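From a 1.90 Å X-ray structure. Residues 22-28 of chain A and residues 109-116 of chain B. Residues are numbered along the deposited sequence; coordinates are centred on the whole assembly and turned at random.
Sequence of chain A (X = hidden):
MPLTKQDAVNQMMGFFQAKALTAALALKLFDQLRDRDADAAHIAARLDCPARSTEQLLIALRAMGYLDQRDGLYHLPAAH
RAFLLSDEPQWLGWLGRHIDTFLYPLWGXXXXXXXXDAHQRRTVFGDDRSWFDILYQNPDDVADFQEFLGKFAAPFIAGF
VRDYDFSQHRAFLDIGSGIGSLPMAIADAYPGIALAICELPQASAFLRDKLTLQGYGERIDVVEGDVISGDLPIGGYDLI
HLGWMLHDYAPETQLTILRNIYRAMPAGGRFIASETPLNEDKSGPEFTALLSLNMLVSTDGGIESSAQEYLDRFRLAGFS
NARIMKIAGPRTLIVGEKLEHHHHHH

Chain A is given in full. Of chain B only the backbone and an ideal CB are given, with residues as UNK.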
# COMPACT_ATOMS: atom_id res chain seq x y z
N THR A 22 -4.04 3.51 -8.09
CA THR A 22 -3.07 3.91 -9.11
C THR A 22 -3.42 3.35 -10.48
O THR A 22 -3.17 4.00 -11.50
CB THR A 22 -1.63 3.50 -8.75
OG1 THR A 22 -1.48 2.08 -8.75
CG2 THR A 22 -1.19 4.08 -7.37
N ALA A 23 -4.02 2.15 -10.54
CA ALA A 23 -4.47 1.64 -11.83
C ALA A 23 -5.58 2.50 -12.41
O ALA A 23 -5.54 2.91 -13.58
CB ALA A 23 -4.91 0.18 -11.69
N ALA A 24 -6.59 2.82 -11.59
CA ALA A 24 -7.68 3.69 -12.04
C ALA A 24 -7.15 5.03 -12.55
O ALA A 24 -7.66 5.58 -13.54
CB ALA A 24 -8.66 3.92 -10.90
N LEU A 25 -6.13 5.57 -11.88
CA LEU A 25 -5.57 6.85 -12.32
C LEU A 25 -4.81 6.68 -13.63
O LEU A 25 -4.94 7.51 -14.54
CB LEU A 25 -4.66 7.44 -11.24
CG LEU A 25 -5.34 7.89 -9.94
CD1 LEU A 25 -4.30 8.24 -8.87
CD2 LEU A 25 -6.28 9.07 -10.17
N ALA A 26 -4.03 5.60 -13.75
CA ALA A 26 -3.29 5.35 -14.98
C ALA A 26 -4.23 5.12 -16.15
O ALA A 26 -3.98 5.59 -17.27
CB ALA A 26 -2.34 4.17 -14.78
N LEU A 27 -5.34 4.42 -15.91
CA LEU A 27 -6.35 4.22 -16.96
C LEU A 27 -7.16 5.48 -17.23
O LEU A 27 -7.95 5.49 -18.18
CB LEU A 27 -7.28 3.07 -16.58
CG LEU A 27 -6.70 1.65 -16.66
CD1 LEU A 27 -7.54 0.64 -15.89
CD2 LEU A 27 -6.57 1.22 -18.11
N LYS A 28 -6.98 6.54 -16.44
CA LYS A 28 -7.82 7.73 -16.51
C LYS A 28 -9.30 7.36 -16.40
O LYS A 28 -10.15 7.90 -17.10
CB LYS A 28 -7.53 8.53 -17.78
CG LYS A 28 -6.13 9.12 -17.82
CD LYS A 28 -5.74 9.53 -19.23
CE LYS A 28 -4.42 10.29 -19.24
NZ LYS A 28 -4.26 11.15 -18.04
N UNK B 109 1.22 -5.24 -11.54
CA UNK B 109 0.77 -5.09 -12.92
C UNK B 109 -0.75 -5.17 -13.02
O UNK B 109 -1.29 -5.72 -13.99
CB UNK B 109 1.41 -6.16 -13.81
N UNK B 110 -1.45 -4.62 -12.03
CA UNK B 110 -2.91 -4.68 -12.03
C UNK B 110 -3.49 -4.02 -13.28
O UNK B 110 -4.40 -4.56 -13.92
CB UNK B 110 -3.47 -4.01 -10.77
N UNK B 111 -2.96 -2.85 -13.64
CA UNK B 111 -3.49 -2.11 -14.78
C UNK B 111 -3.42 -2.92 -16.06
O UNK B 111 -4.34 -2.90 -16.88
CB UNK B 111 -2.73 -0.79 -14.96
N UNK B 112 -2.31 -3.63 -16.27
CA UNK B 112 -2.21 -4.46 -17.47
C UNK B 112 -3.22 -5.59 -17.45
O UNK B 112 -3.72 -6.00 -18.50
CB UNK B 112 -0.80 -5.03 -17.61
N UNK B 113 -3.55 -6.11 -16.27
CA UNK B 113 -4.51 -7.21 -16.20
C UNK B 113 -5.95 -6.73 -16.38
O UNK B 113 -6.76 -7.47 -16.95
CB UNK B 113 -4.37 -7.94 -14.86
N UNK B 114 -6.28 -5.51 -15.94
CA UNK B 114 -7.58 -4.92 -16.27
C UNK B 114 -7.67 -4.68 -17.77
O UNK B 114 -8.71 -4.94 -18.40
CB UNK B 114 -7.80 -3.61 -15.51
N UNK B 115 -6.58 -4.21 -18.37
CA UNK B 115 -6.61 -3.81 -19.77
C UNK B 115 -6.66 -5.01 -20.71
O UNK B 115 -7.27 -4.93 -21.78
CB UNK B 115 -5.39 -2.95 -20.09
N UNK B 116 -6.05 -6.13 -20.34
CA UNK B 116 -6.03 -7.28 -21.23
C UNK B 116 -7.35 -8.05 -21.18
O UNK B 116 -7.36 -9.22 -20.78
CB UNK B 116 -4.87 -8.21 -20.87

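Position 109 sits right before the helix of chain B, with phi/psi of -113/37 and no atom of the chain A stretch within 5.5 Å of its ideal CB. An N-cap site often carries Ser, Thr, Asp or Asn, but chain A sets no constraint. The residue is Glu109(B), and its side chain makes no contact with the other stretch.

At position 110 the backbone is helical (-58/-45) and CA-to-CB points toward chain A, with the ideal CB 4.5 Å from Ala23(A) CB. The neighbour is a bare methyl offering no polar group, so an aliphatic side chain of moderate size would suit. Leu110(B), with chi1 t and chi2 p, places its CD2 3.9 Å from Ala23(A) CB, an apolar contact.

Position 111 is where the backbones come nearest: its CA lies 4.9 Å from the CA of Ala23(A), and the helix axes approach to 9.3 Å at an angle of 60°. CA-to-CB points toward chain A, with the ideal CB 4.0 Å from Ala23(A) CB and 5.0 Å from both Leu27(A) CG and Ala26(A) CB. Alanine would fit, as would a longer chain that begins with methylenes and can run past Ala26(A). Lys111(B) takes the second course. Its CB is 4.1 Å from Ala23(A) CB, its CG 4.1 Å from Leu27(A) CG and its CD 3.5 Å from Ala26(A) CB, while its end leads away. The aliphatic stem thus makes the contact, without a hydrogen bond to chain A.

Positions 112 and 113 have helical angles and no chain A atom within 5.5 Å of the ideal CB, so many helix-compatible residues would serve. They are Thr112(B), whose CB points away, and Ala113(B).

One turn after 110, position 114 again points toward chain A, its ideal CB 4.3 Å from Leu27(A) CD1. A compact apolar residue, Val, Ile or Ala, would meet that methyl. Val114(B), chi1 t, brings CG1 to 3.9 Å from Leu27(A) CD1.

At position 115 CA-to-CB points sideways, with the ideal CB 4.8 Å from Leu27(A) CD2. Either an apolar side chain or a long one whose end extends over the leucine is plausible. The end of Arg115(B) comes nearer: NH2 lies 3.5 Å from Leu27(A) CD2, which covers one face of the guanidinium. This is packing, not hydrogen bonding.

Position 116 has no chain A atom within 5.5 Å of its ideal CB, leaving the choice wide; polar residues are reasonable. It is Asn116(B).

Chain B, residues 109-116: ELKTAVRN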
# COMPACT_ATOMS: atom_id res chain seq x y z
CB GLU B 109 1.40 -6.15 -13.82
CG GLU B 109 2.93 -6.23 -13.73
CD GLU B 109 3.61 -4.88 -13.95
OE1 GLU B 109 3.23 -4.17 -14.91
OE2 GLU B 109 4.52 -4.55 -13.17
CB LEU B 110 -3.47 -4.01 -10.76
CG LEU B 110 -5.00 -3.84 -10.70
CD1 LEU B 110 -5.71 -5.21 -10.74
CD2 LEU B 110 -5.50 -3.01 -9.50
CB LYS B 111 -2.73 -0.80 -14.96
CG LYS B 111 -3.05 -0.08 -16.27
CD LYS B 111 -2.11 1.09 -16.52
CE LYS B 111 -1.56 1.10 -17.94
NZ LYS B 111 -0.36 0.23 -18.10
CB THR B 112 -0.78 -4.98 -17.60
OG1 THR B 112 0.09 -3.86 -17.82
CG2 THR B 112 -0.65 -5.98 -18.74
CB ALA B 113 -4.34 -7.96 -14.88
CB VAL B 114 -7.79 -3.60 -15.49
CG1 VAL B 114 -9.14 -2.96 -15.85
CG2 VAL B 114 -7.69 -3.83 -14.01
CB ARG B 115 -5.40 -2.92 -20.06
CG ARG B 115 -4.91 -2.95 -21.49
CD ARG B 115 -4.52 -1.55 -21.95
NE ARG B 115 -5.70 -0.78 -22.36
CZ ARG B 115 -5.90 0.48 -22.01
NH1 ARG B 115 -6.99 1.12 -22.41
NH2 ARG B 115 -5.01 1.11 -21.25
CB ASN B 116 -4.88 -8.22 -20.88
CG ASN B 116 -3.54 -7.73 -21.39
OD1 ASN B 116 -2.48 -8.11 -20.88
ND2 ASN B 116 -3.57 -6.86 -22.40
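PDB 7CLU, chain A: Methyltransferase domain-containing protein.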